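Long-range contacts in cycloalternan-forming enzyme (Listeria monocytogenes serovar 1/2a, PDB 5F7U), which is a large multidomain member of glycosyl hydrolase family 31, combining a TIM barrel with beta-rich domains and a family 6 carbohydrate-binding module: residues A[533-538]-A[582-587]; A[941-946]-A[1054-1059]; A[56-61]-A[88-93]. The protein carries 1 engineered substitution. One frame throughout, in Å; residues are numbered along the deposited sequence.

Contact 1 of 3, residues A[533-538]-A[582-587]; sequences GFKTNG and VSFSRS. Engineered in segment 533-538: Asn537 (natural residue Asp). With GLC (alpha-D-glucopyranose), chain F; GLC (alpha-D-glucopyranose), chain B.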
loop_
_atom_site.group_PDB
_atom_site.type_symbol
_atom_site.label_atom_id
_atom_site.label_comp_id
_atom_site.label_asym_id
_atom_site.label_seq_id
_atom_site.Cartn_x
_atom_site.Cartn_y
_atom_site.Cartn_z
ATOM N N GLY A 533 -20.151 2.249 -8.600
ATOM C CA GLY A 533 -19.467 1.221 -7.829
ATOM C C GLY A 533 -19.940 1.207 -6.391
ATOM O O GLY A 533 -20.922 1.857 -6.045
ATOM N N PHE A 534 -19.235 0.445 -5.579
ATOM C CA PHE A 534 -19.626 0.232 -4.189
ATOM C C PHE A 534 -18.456 0.418 -3.247
ATOM O O PHE A 534 -17.313 0.027 -3.560
ATOM C CB PHE A 534 -20.145 -1.188 -4.001
ATOM C CG PHE A 534 -21.372 -1.507 -4.810
ATOM C CD1 PHE A 534 -22.616 -1.046 -4.404
ATOM C CD2 PHE A 534 -21.277 -2.259 -5.993
ATOM C CE1 PHE A 534 -23.772 -1.351 -5.147
ATOM C CE2 PHE A 534 -22.420 -2.551 -6.752
ATOM C CZ PHE A 534 -23.671 -2.105 -6.315
ATOM N N LYS A 535 -18.762 0.983 -2.084
ATOM C CA LYS A 535 -17.825 0.966 -0.962
ATOM C C LYS A 535 -18.172 -0.239 -0.107
ATOM O O LYS A 535 -19.059 -0.180 0.749
ATOM C CB LYS A 535 -17.858 2.282 -0.163
ATOM C CG LYS A 535 -16.897 2.287 1.060
ATOM C CD LYS A 535 -16.903 3.656 1.754
ATOM C CE LYS A 535 -15.876 3.654 2.895
ATOM N NZ LYS A 535 -15.823 4.971 3.623
ATOM N N THR A 536 -17.473 -1.334 -0.376
ATOM C CA THR A 536 -17.732 -2.612 0.278
ATOM C C THR A 536 -16.945 -2.706 1.570
ATOM O O THR A 536 -15.763 -3.044 1.579
ATOM C CB THR A 536 -17.433 -3.785 -0.677
ATOM O OG1 THR A 536 -16.326 -3.448 -1.511
ATOM C CG2 THR A 536 -18.637 -4.048 -1.560
ATOM N N ASN A 537 -17.615 -2.338 2.649
ATOM C CA ASN A 537 -17.037 -2.320 3.982
ATOM C C ASN A 537 -17.215 -3.655 4.681
ATOM O O ASN A 537 -18.021 -4.479 4.273
ATOM C CB ASN A 537 -17.780 -1.273 4.811
ATOM C CG ASN A 537 -16.862 -0.521 5.743
ATOM O OD1 ASN A 537 -15.955 -1.074 6.355
ATOM N ND2 ASN A 537 -17.065 0.781 5.798
ATOM N N GLY A 538 -16.479 -3.829 5.775
ATOM C CA GLY A 538 -16.569 -5.044 6.572
ATOM C C GLY A 538 -15.943 -6.253 5.890
ATOM O O GLY A 538 -15.086 -6.125 5.007
ATOM N N VAL A 582 -15.881 1.212 -9.835
ATOM C CA VAL A 582 -14.719 1.024 -8.958
ATOM C C VAL A 582 -15.215 0.589 -7.578
ATOM O O VAL A 582 -16.194 1.152 -7.085
ATOM C CB VAL A 582 -13.970 2.368 -8.821
ATOM C CG1 VAL A 582 -12.869 2.313 -7.765
ATOM C CG2 VAL A 582 -13.375 2.760 -10.168
ATOM N N SER A 583 -14.538 -0.383 -6.952
ATOM C CA SER A 583 -14.770 -0.708 -5.535
ATOM C C SER A 583 -13.791 -0.001 -4.599
ATOM O O SER A 583 -12.654 0.290 -4.989
ATOM C CB SER A 583 -14.646 -2.210 -5.315
ATOM O OG SER A 583 -15.696 -2.896 -5.988
ATOM N N PHE A 584 -14.232 0.203 -3.351
ATOM C CA PHE A 584 -13.466 0.921 -2.340
ATOM C C PHE A 584 -13.713 0.091 -1.078
ATOM O O PHE A 584 -14.855 0.025 -0.582
ATOM C CB PHE A 584 -14.057 2.342 -2.262
ATOM C CG PHE A 584 -13.191 3.352 -1.557
ATOM C CD1 PHE A 584 -13.157 3.408 -0.151
ATOM C CD2 PHE A 584 -12.480 4.316 -2.298
ATOM C CE1 PHE A 584 -12.382 4.360 0.518
ATOM C CE2 PHE A 584 -11.698 5.277 -1.623
ATOM C CZ PHE A 584 -11.656 5.291 -0.217
ATOM N N SER A 585 -12.669 -0.593 -0.588
ATOM C CA SER A 585 -12.841 -1.627 0.467
ATOM C C SER A 585 -11.735 -1.542 1.501
ATOM O O SER A 585 -10.762 -0.814 1.292
ATOM C CB SER A 585 -12.805 -3.019 -0.157
ATOM O OG SER A 585 -13.728 -3.105 -1.231
ATOM N N ARG A 586 -11.880 -2.250 2.624
ATOM C CA ARG A 586 -10.812 -2.210 3.641
ATOM C C ARG A 586 -10.158 -3.537 3.967
ATOM O O ARG A 586 -9.013 -3.548 4.429
ATOM C CB ARG A 586 -11.272 -1.531 4.929
ATOM C CG ARG A 586 -12.339 -2.285 5.667
ATOM C CD ARG A 586 -12.658 -1.624 6.999
ATOM N NE ARG A 586 -13.416 -2.599 7.767
ATOM C CZ ARG A 586 -14.235 -2.314 8.776
ATOM N NH1 ARG A 586 -14.429 -1.043 9.173
ATOM N NH2 ARG A 586 -14.845 -3.318 9.395
ATOM N N SER A 587 -10.862 -4.647 3.710
ATOM C CA SER A 587 -10.417 -5.947 4.208
ATOM C C SER A 587 -10.055 -6.902 3.102
ATOM O O SER A 587 -10.682 -6.886 2.045
ATOM C CB SER A 587 -11.510 -6.601 5.053
ATOM O OG SER A 587 -10.984 -7.774 5.681
HETATM C C1 GLC F . -17.124 1.631 9.011
HETATM C C2 GLC F . -16.131 2.284 8.025
HETATM C C3 GLC F . -16.257 3.820 7.970
HETATM C C4 GLC F . -17.717 4.228 7.715
HETATM C C5 GLC F . -18.687 3.431 8.598
HETATM C C6 GLC F . -20.151 3.680 8.271
HETATM O O2 GLC F . -14.803 1.809 8.267
HETATM O O3 GLC F . -15.434 4.378 6.930
HETATM O O4 GLC F . -17.887 5.635 7.967
HETATM O O5 GLC F . -18.450 2.008 8.587
HETATM O O6 GLC F . -20.907 3.015 9.302
HETATM C C1 GLC B . -17.691 0.487 14.288
HETATM C C2 GLC B . -17.522 -0.542 13.163
HETATM C C3 GLC B . -16.773 0.052 11.962
HETATM C C4 GLC B . -17.501 1.289 11.421
HETATM C C5 GLC B . -17.666 2.277 12.599
HETATM C C6 GLC B . -18.464 3.523 12.244
HETATM O O1 GLC B . -16.429 0.742 14.921
HETATM O O2 GLC B . -16.803 -1.668 13.665
HETATM O O3 GLC B . -16.618 -0.952 10.961
HETATM O O4 GLC B . -16.745 1.943 10.373
HETATM O O5 GLC B . -18.258 1.715 13.792
HETATM O O6 GLC B . -17.481 4.551 12.156
HETATM O O HOH W 1 -17.829 -1.680 -7.305
HETATM O O HOH W 2 -13.903 -4.294 3.120
HETATM O O HOH W 3 -16.343 -4.575 -4.041
#
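The closely packed side of this buried pair of strands is the one carrying Lys535 and Phe584. The two side chains run alongside each other in the same direction, each with CG anti to its backbone N, and the aliphatic Lys535 chain passes the ring with CG 4.1 Å from Phe584 CD1. Trp368 and Trp599 also meet the Phe584 ring. Fully extended, Lys535 carries NZ to a salt bridge with Glu400 and a weak hydrogen bond to O3 of the chain F glucose. Between the backbones, Phe584 N gives a bent hydrogen bond to Phe534 O (3.1 Å, 143°). Segments 533-538 and 582-587 hold neighbouring parallel strands of the eight-stranded TIM barrel, and helix 555-577 makes the beta-alpha-beta crossover between them. The opposite, helix-facing side is buried too but more polar, with ordered waters among its hydroxyls. Thr536 OG1 and Ser585 OG meet tip to tip at 2.6 Å, while one water bridges Thr536 OG1 and Ser583 OG, and another is held by Thr536 O, Gly538 O and Arg586 N. At the strand ends the engineered Asn537 stands its amide nearly perpendicular to the Arg586 guanidinium (89°). Its OD1 lies over the guanidinium face without bonding to it and accepts Gly538 N at 2.9 Å instead. Arg586 NE pairs with Glu540, and NH1 bonds O3 of the chain B glucose at 2.8 Å.

Contact 2 of 3, residues A[941-946]-A[1054-1059]; sequences YEAEFG and INFDHV. With MG (magnesium ion), chain G; GLC (alpha-D-glucopyranose), chain D; GLC (alpha-D-glucopyranose), chain C.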
loop_
_atom_site.group_PDB
_atom_site.type_symbol
_atom_site.label_atom_id
_atom_site.label_comp_id
_atom_site.label_asym_id
_atom_site.label_seq_id
_atom_site.Cartn_x
_atom_site.Cartn_y
_atom_site.Cartn_z
ATOM N N TYR A 941 23.299 25.958 -10.270
ATOM C CA TYR A 941 23.189 25.802 -8.823
ATOM C C TYR A 941 23.020 27.209 -8.249
ATOM O O TYR A 941 23.964 28.009 -8.258
ATOM C CB TYR A 941 24.474 25.165 -8.268
ATOM C CG TYR A 941 24.646 23.717 -8.662
ATOM C CD1 TYR A 941 25.159 23.356 -9.919
ATOM C CD2 TYR A 941 24.263 22.700 -7.779
ATOM C CE1 TYR A 941 25.297 22.016 -10.281
ATOM C CE2 TYR A 941 24.419 21.367 -8.114
ATOM C CZ TYR A 941 24.910 21.029 -9.373
ATOM O OH TYR A 941 25.045 19.687 -9.687
ATOM N N GLU A 942 21.821 27.511 -7.762
ATOM C CA GLU A 942 21.503 28.874 -7.324
ATOM C C GLU A 942 22.179 29.188 -5.997
ATOM O O GLU A 942 22.099 28.394 -5.032
ATOM C CB GLU A 942 19.981 29.085 -7.225
ATOM C CG GLU A 942 19.250 28.997 -8.562
ATOM C CD GLU A 942 19.704 30.033 -9.582
ATOM O OE1 GLU A 942 20.249 31.113 -9.202
ATOM O OE2 GLU A 942 19.482 29.773 -10.794
ATOM N N ALA A 943 22.857 30.340 -5.946
ATOM C CA ALA A 943 23.545 30.745 -4.727
ATOM C C ALA A 943 22.570 30.915 -3.557
ATOM O O ALA A 943 22.905 30.603 -2.413
ATOM C CB ALA A 943 24.355 32.017 -4.959
ATOM N N GLU A 944 21.355 31.377 -3.864
ATOM C CA GLU A 944 20.319 31.616 -2.852
ATOM C C GLU A 944 19.805 30.309 -2.204
ATOM O O GLU A 944 19.173 30.346 -1.133
ATOM C CB GLU A 944 19.168 32.456 -3.442
ATOM C CG GLU A 944 18.458 31.852 -4.651
ATOM C CD GLU A 944 18.991 32.295 -6.022
ATOM O OE1 GLU A 944 20.194 32.580 -6.235
ATOM O OE2 GLU A 944 18.171 32.325 -6.949
ATOM N N PHE A 945 20.087 29.174 -2.855
ATOM C CA PHE A 945 19.757 27.846 -2.300
ATOM C C PHE A 945 20.938 27.191 -1.585
ATOM O O PHE A 945 20.808 26.084 -1.023
ATOM C CB PHE A 945 19.208 26.887 -3.369
ATOM C CG PHE A 945 17.997 27.386 -4.119
ATOM C CD1 PHE A 945 17.089 28.305 -3.558
ATOM C CD2 PHE A 945 17.739 26.897 -5.402
ATOM C CE1 PHE A 945 15.969 28.746 -4.283
ATOM C CE2 PHE A 945 16.619 27.321 -6.127
ATOM C CZ PHE A 945 15.731 28.248 -5.564
ATOM N N GLY A 946 22.087 27.864 -1.588
ATOM C CA GLY A 946 23.294 27.313 -0.959
ATOM C C GLY A 946 23.215 27.347 0.559
ATOM O O GLY A 946 22.252 27.883 1.137
ATOM N N ILE A 1054 30.145 41.795 -3.744
ATOM C CA ILE A 1054 29.573 41.242 -4.968
ATOM C C ILE A 1054 28.132 40.824 -4.692
ATOM O O ILE A 1054 27.754 40.617 -3.537
ATOM C CB ILE A 1054 30.364 40.014 -5.526
ATOM C CG1 ILE A 1054 30.178 38.744 -4.665
ATOM C CG2 ILE A 1054 31.834 40.338 -5.704
ATOM C CD1 ILE A 1054 30.699 37.465 -5.308
ATOM N N ASN A 1055 27.330 40.729 -5.746
ATOM C CA ASN A 1055 26.081 39.971 -5.679
ATOM C C ASN A 1055 26.315 38.678 -6.425
ATOM O O ASN A 1055 26.844 38.688 -7.534
ATOM C CB ASN A 1055 24.911 40.769 -6.247
ATOM C CG ASN A 1055 24.581 41.977 -5.392
ATOM O OD1 ASN A 1055 24.812 41.965 -4.177
ATOM N ND2 ASN A 1055 24.048 43.027 -6.016
ATOM N N PHE A 1056 25.960 37.564 -5.794
ATOM C CA PHE A 1056 26.349 36.234 -6.288
ATOM C C PHE A 1056 25.085 35.485 -6.727
ATOM O O PHE A 1056 24.270 35.092 -5.900
ATOM C CB PHE A 1056 27.136 35.539 -5.164
ATOM C CG PHE A 1056 27.721 34.179 -5.510
ATOM C CD1 PHE A 1056 27.818 33.698 -6.825
ATOM C CD2 PHE A 1056 28.237 33.395 -4.474
ATOM C CE1 PHE A 1056 28.383 32.436 -7.080
ATOM C CE2 PHE A 1056 28.797 32.145 -4.719
ATOM C CZ PHE A 1056 28.888 31.668 -6.027
ATOM N N ASP A 1057 24.917 35.330 -8.039
ATOM C CA ASP A 1057 23.689 34.758 -8.603
ATOM C C ASP A 1057 23.627 33.223 -8.537
ATOM O O ASP A 1057 22.692 32.647 -7.981
ATOM C CB ASP A 1057 23.497 35.213 -10.056
ATOM C CG ASP A 1057 22.146 34.788 -10.632
ATOM O OD1 ASP A 1057 21.221 34.394 -9.861
ATOM O OD2 ASP A 1057 22.027 34.848 -11.869
ATOM N N HIS A 1058 24.615 32.578 -9.134
ATOM C CA HIS A 1058 24.604 31.121 -9.323
ATOM C C HIS A 1058 25.961 30.640 -9.795
ATOM O O HIS A 1058 26.804 31.450 -10.169
ATOM C CB HIS A 1058 23.513 30.686 -10.339
ATOM C CG HIS A 1058 23.790 31.042 -11.779
ATOM N ND1 HIS A 1058 22.813 31.551 -12.610
ATOM C CD2 HIS A 1058 24.894 30.903 -12.553
ATOM C CE1 HIS A 1058 23.305 31.719 -13.827
ATOM N NE2 HIS A 1058 24.569 31.339 -13.818
ATOM N N VAL A 1059 26.142 29.320 -9.773
ATOM C CA VAL A 1059 27.227 28.672 -10.517
ATOM C C VAL A 1059 26.667 27.675 -11.533
ATOM O O VAL A 1059 25.608 27.071 -11.310
ATOM C CB VAL A 1059 28.312 28.018 -9.606
ATOM C CG1 VAL A 1059 28.955 29.051 -8.674
ATOM C CG2 VAL A 1059 27.748 26.856 -8.809
HETATM MG MG MG G . 20.128 33.164 -8.384
HETATM C C1 GLC D . 24.909 48.150 -3.374
HETATM C C2 GLC D . 24.027 47.188 -4.184
HETATM C C3 GLC D . 23.865 45.838 -3.472
HETATM C C4 GLC D . 25.218 45.228 -3.100
HETATM C C5 GLC D . 25.981 46.248 -2.250
HETATM C C6 GLC D . 27.349 45.760 -1.810
HETATM O O1 GLC D . 24.209 48.669 -2.222
HETATM O O2 GLC D . 22.735 47.754 -4.415
HETATM O O3 GLC D . 23.102 44.965 -4.300
HETATM O O4 GLC D . 25.023 43.999 -2.383
HETATM O O5 GLC D . 26.132 47.490 -2.977
HETATM O O6 GLC D . 27.910 46.795 -0.998
HETATM C C1 GLC C . 15.642 30.245 -0.166
HETATM C C2 GLC C . 15.285 31.290 -1.233
HETATM C C3 GLC C . 13.779 31.307 -1.514
HETATM C C4 GLC C . 13.251 29.923 -1.886
HETATM C C5 GLC C . 13.693 28.920 -0.821
HETATM C C6 GLC C . 13.313 27.491 -1.168
HETATM O O2 GLC C . 15.753 32.586 -0.845
HETATM O O3 GLC C . 13.501 32.199 -2.590
HETATM O O4 GLC C . 11.816 29.940 -1.968
HETATM O O5 GLC C . 15.119 28.975 -0.605
HETATM O O6 GLC C . 13.755 26.712 -0.049
#
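Ala943 CB sits over the face of the Phe1056 ring, 4.1 Å from its centroid and shifted toward the CG side, a CH-pi contact only 14° off the ring normal. Beside it the short strand 941-942 runs antiparallel to strand 1054-1062. Tyr941 and Val1059 form a hydrogen-bonded pair, with Tyr941 N meeting Val1059 O almost along the C=O axis at 2.8 Å, and Tyr941 CB packs on Val1059 CG2. Beyond them Asp1057 and His1058 both face Arg994 in a classic beta bulge. Asp1057 O accepts Ala943 N at 3.1 Å from above the carbonyl plane. This pair of strands belongs to the family 6 carbohydrate-binding module, and the 3-10 turn 943-945 that follows strand 941-942 folds back toward a magnesium ion. Glu942, bent at chi2, supplies OE1 at 2.2 Å to the metal, while its OE2 accepts from Asn916 ND2. Glu944, its CG in the crowded position between backbone N and carbonyl carbon (chi1 59°), binds it with both oxygens, OE1 the nearer. Asp1057 adds OD1, and the carbonyls of Thr961 and Gly964 complete six ligand atoms. Asn1055 ND2 donates to O3 of the chain D glucose at 2.8 Å. The metal ties the two segments together; its three carboxylates would be expected to repel one another without it, and Arg994, paired to Asp1057 OD2, probably helps offset their charge.

Contact 3 of 3, residues A[56-61]-A[88-93]; sequences TKNGVA and KGDEIT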
loop_
_atom_site.group_PDB
_atom_site.type_symbol
_atom_site.label_atom_id
_atom_site.label_comp_id
_atom_site.label_asym_id
_atom_site.label_seq_id
_atom_site.Cartn_x
_atom_site.Cartn_y
_atom_site.Cartn_z
ATOM N N THR A 56 -14.068 -40.703 27.211
ATOM C CA THR A 56 -13.282 -41.877 26.830
ATOM C C THR A 56 -11.897 -41.428 26.396
ATOM O O THR A 56 -11.718 -40.304 25.903
ATOM C CB THR A 56 -13.932 -42.690 25.684
ATOM O OG1 THR A 56 -14.092 -41.852 24.536
ATOM C CG2 THR A 56 -15.291 -43.254 26.091
ATOM N N LYS A 57 -10.920 -42.304 26.595
ATOM C CA LYS A 57 -9.570 -42.084 26.098
ATOM C C LYS A 57 -9.229 -43.305 25.282
ATOM O O LYS A 57 -9.239 -44.418 25.815
ATOM C CB LYS A 57 -8.578 -41.919 27.250
ATOM C CG LYS A 57 -7.120 -41.905 26.793
ATOM C CD LYS A 57 -6.184 -41.377 27.860
ATOM C CE LYS A 57 -5.891 -42.375 28.955
ATOM N NZ LYS A 57 -4.637 -41.929 29.617
ATOM N N ASN A 58 -8.936 -43.092 23.999
ATOM C CA ASN A 58 -8.649 -44.182 23.056
ATOM C C ASN A 58 -9.751 -45.251 23.059
ATOM O O ASN A 58 -9.485 -46.453 22.991
ATOM C CB ASN A 58 -7.255 -44.770 23.322
ATOM C CG ASN A 58 -6.174 -43.707 23.275
ATOM O OD1 ASN A 58 -6.178 -42.856 22.387
ATOM N ND2 ASN A 58 -5.259 -43.737 24.237
ATOM N N GLY A 59 -10.991 -44.768 23.139
ATOM C CA GLY A 59 -12.184 -45.594 23.154
ATOM C C GLY A 59 -12.552 -46.210 24.498
ATOM O O GLY A 59 -13.576 -46.870 24.583
ATOM N N VAL A 60 -11.725 -46.020 25.529
ATOM C CA VAL A 60 -11.923 -46.664 26.842
ATOM C C VAL A 60 -12.578 -45.664 27.776
ATOM O O VAL A 60 -12.034 -44.584 27.996
ATOM C CB VAL A 60 -10.581 -47.150 27.456
ATOM C CG1 VAL A 60 -10.779 -47.757 28.848
ATOM C CG2 VAL A 60 -9.907 -48.154 26.537
ATOM N N ALA A 61 -13.730 -46.033 28.333
ATOM C CA ALA A 61 -14.446 -45.176 29.277
ATOM C C ALA A 61 -13.567 -44.892 30.494
ATOM O O ALA A 61 -12.950 -45.808 31.055
ATOM C CB ALA A 61 -15.753 -45.824 29.703
ATOM N N LYS A 88 0.979 -38.067 22.880
ATOM C CA LYS A 88 0.798 -37.977 21.428
ATOM C C LYS A 88 0.028 -39.214 20.965
ATOM O O LYS A 88 0.394 -40.334 21.332
ATOM C CB LYS A 88 2.157 -37.908 20.721
ATOM C CG LYS A 88 2.077 -37.872 19.197
ATOM C CD LYS A 88 3.432 -38.165 18.601
ATOM C CE LYS A 88 3.422 -38.020 17.091
ATOM N NZ LYS A 88 4.734 -38.438 16.541
ATOM N N GLY A 89 -1.028 -38.993 20.181
ATOM C CA GLY A 89 -1.863 -40.080 19.659
ATOM C C GLY A 89 -3.126 -40.364 20.465
ATOM O O GLY A 89 -4.007 -41.069 19.981
ATOM N N ASP A 90 -3.222 -39.834 21.687
ATOM C CA ASP A 90 -4.432 -40.030 22.496
ATOM C C ASP A 90 -5.616 -39.370 21.805
ATOM O O ASP A 90 -5.517 -38.239 21.319
ATOM C CB ASP A 90 -4.288 -39.480 23.920
ATOM C CG ASP A 90 -3.406 -40.340 24.816
ATOM O OD1 ASP A 90 -3.138 -41.522 24.503
ATOM O OD2 ASP A 90 -2.987 -39.822 25.868
ATOM N N GLU A 91 -6.720 -40.102 21.744
ATOM C CA GLU A 91 -7.948 -39.607 21.157
ATOM C C GLU A 91 -8.938 -39.472 22.299
ATOM O O GLU A 91 -9.327 -40.469 22.917
ATOM C CB GLU A 91 -8.457 -40.576 20.084
ATOM C CG GLU A 91 -9.807 -40.180 19.499
ATOM C CD GLU A 91 -10.354 -41.167 18.481
ATOM O OE1 GLU A 91 -11.593 -41.223 18.336
ATOM O OE2 GLU A 91 -9.581 -41.891 17.820
ATOM N N ILE A 92 -9.310 -38.233 22.609
ATOM C CA ILE A 92 -10.185 -37.980 23.752
ATOM C C ILE A 92 -11.557 -37.556 23.253
ATOM O O ILE A 92 -11.651 -36.660 22.413
ATOM C CB ILE A 92 -9.578 -36.898 24.683
ATOM C CG1 ILE A 92 -8.103 -37.218 25.064
ATOM C CG2 ILE A 92 -10.482 -36.608 25.875
ATOM C CD1 ILE A 92 -7.781 -38.625 25.510
ATOM N N THR A 93 -12.610 -38.196 23.769
ATOM C CA THR A 93 -13.990 -37.788 23.467
ATOM C C THR A 93 -14.746 -37.548 24.773
ATOM O O THR A 93 -14.710 -38.399 25.660
ATOM C CB THR A 93 -14.700 -38.832 22.588
ATOM O OG1 THR A 93 -14.000 -38.942 21.334
ATOM C CG2 THR A 93 -16.164 -38.447 22.321
HETATM O O HOH W 4 -11.803 -41.931 22.948
HETATM O O HOH W 5 -2.163 -40.979 28.204
#
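Glu91 O is gripped by two hydrogen bonds: Asn58 N comes in the carbonyl plane at 2.9 Å, and a water donates at the same distance. That water also bonds Thr56 OG1 and accepts Gly59 N, so it fills the corner between turn and strand. Asn58 answers with its side chain. Its CG lies anti to the carbonyl carbon (chi1 -56°), which lets OD1 take Glu91 N at 2.9 Å from above the amide carbonyl plane, while ND2 gives a nearly straight bond to Asp90 OD1 (3.1 Å, 173°). Asn58 and Gly59 are the central residues of a type I' turn that closes the hairpin between strands 49-57 and 60-73 in the N-terminal domain. Strand 91-100 pairs antiparallel with the first of these, Thr56 N meeting Thr93 O at 2.9 Å and Thr93 N returning the bond. On one face Lys57 CG rests on Ile92 CD1 at 3.6 Å, a small apolar patch that also touches Phe86. Asp90 OD2 accepts Glu87 N. The Asn58 amide thus spends both its ends on segment 88-93, fixing its flip, whereas Lys57 NZ and Asp90 OD2, 4.6 Å apart, are joined through a bridging water rather than a direct salt bridge, so their attraction is probably weakened.

How the contacts relate
The centre of contact 1 is the nearest to that of the chain, about 16 Å away, while the centres of contacts 2 and 3 lie about 41 and 49 Å from it on opposite sides, about 86 Å from each other. None touches another, and no strand is common to two of them. Contact 1 joins parallel barrel strands; the other two join antiparallel strands of beta domains. Burial does not simply follow that distance: contact 2 is buried although peripheral, whereas contact 3 is a surface contact. Chemistry shifts accordingly, from a sugar-binding lysine and arginine with aromatic neighbours in contact 1, through carboxylates sharing a metal in contact 2, to backbone pairing with an asparagine side chain and water in contact 3.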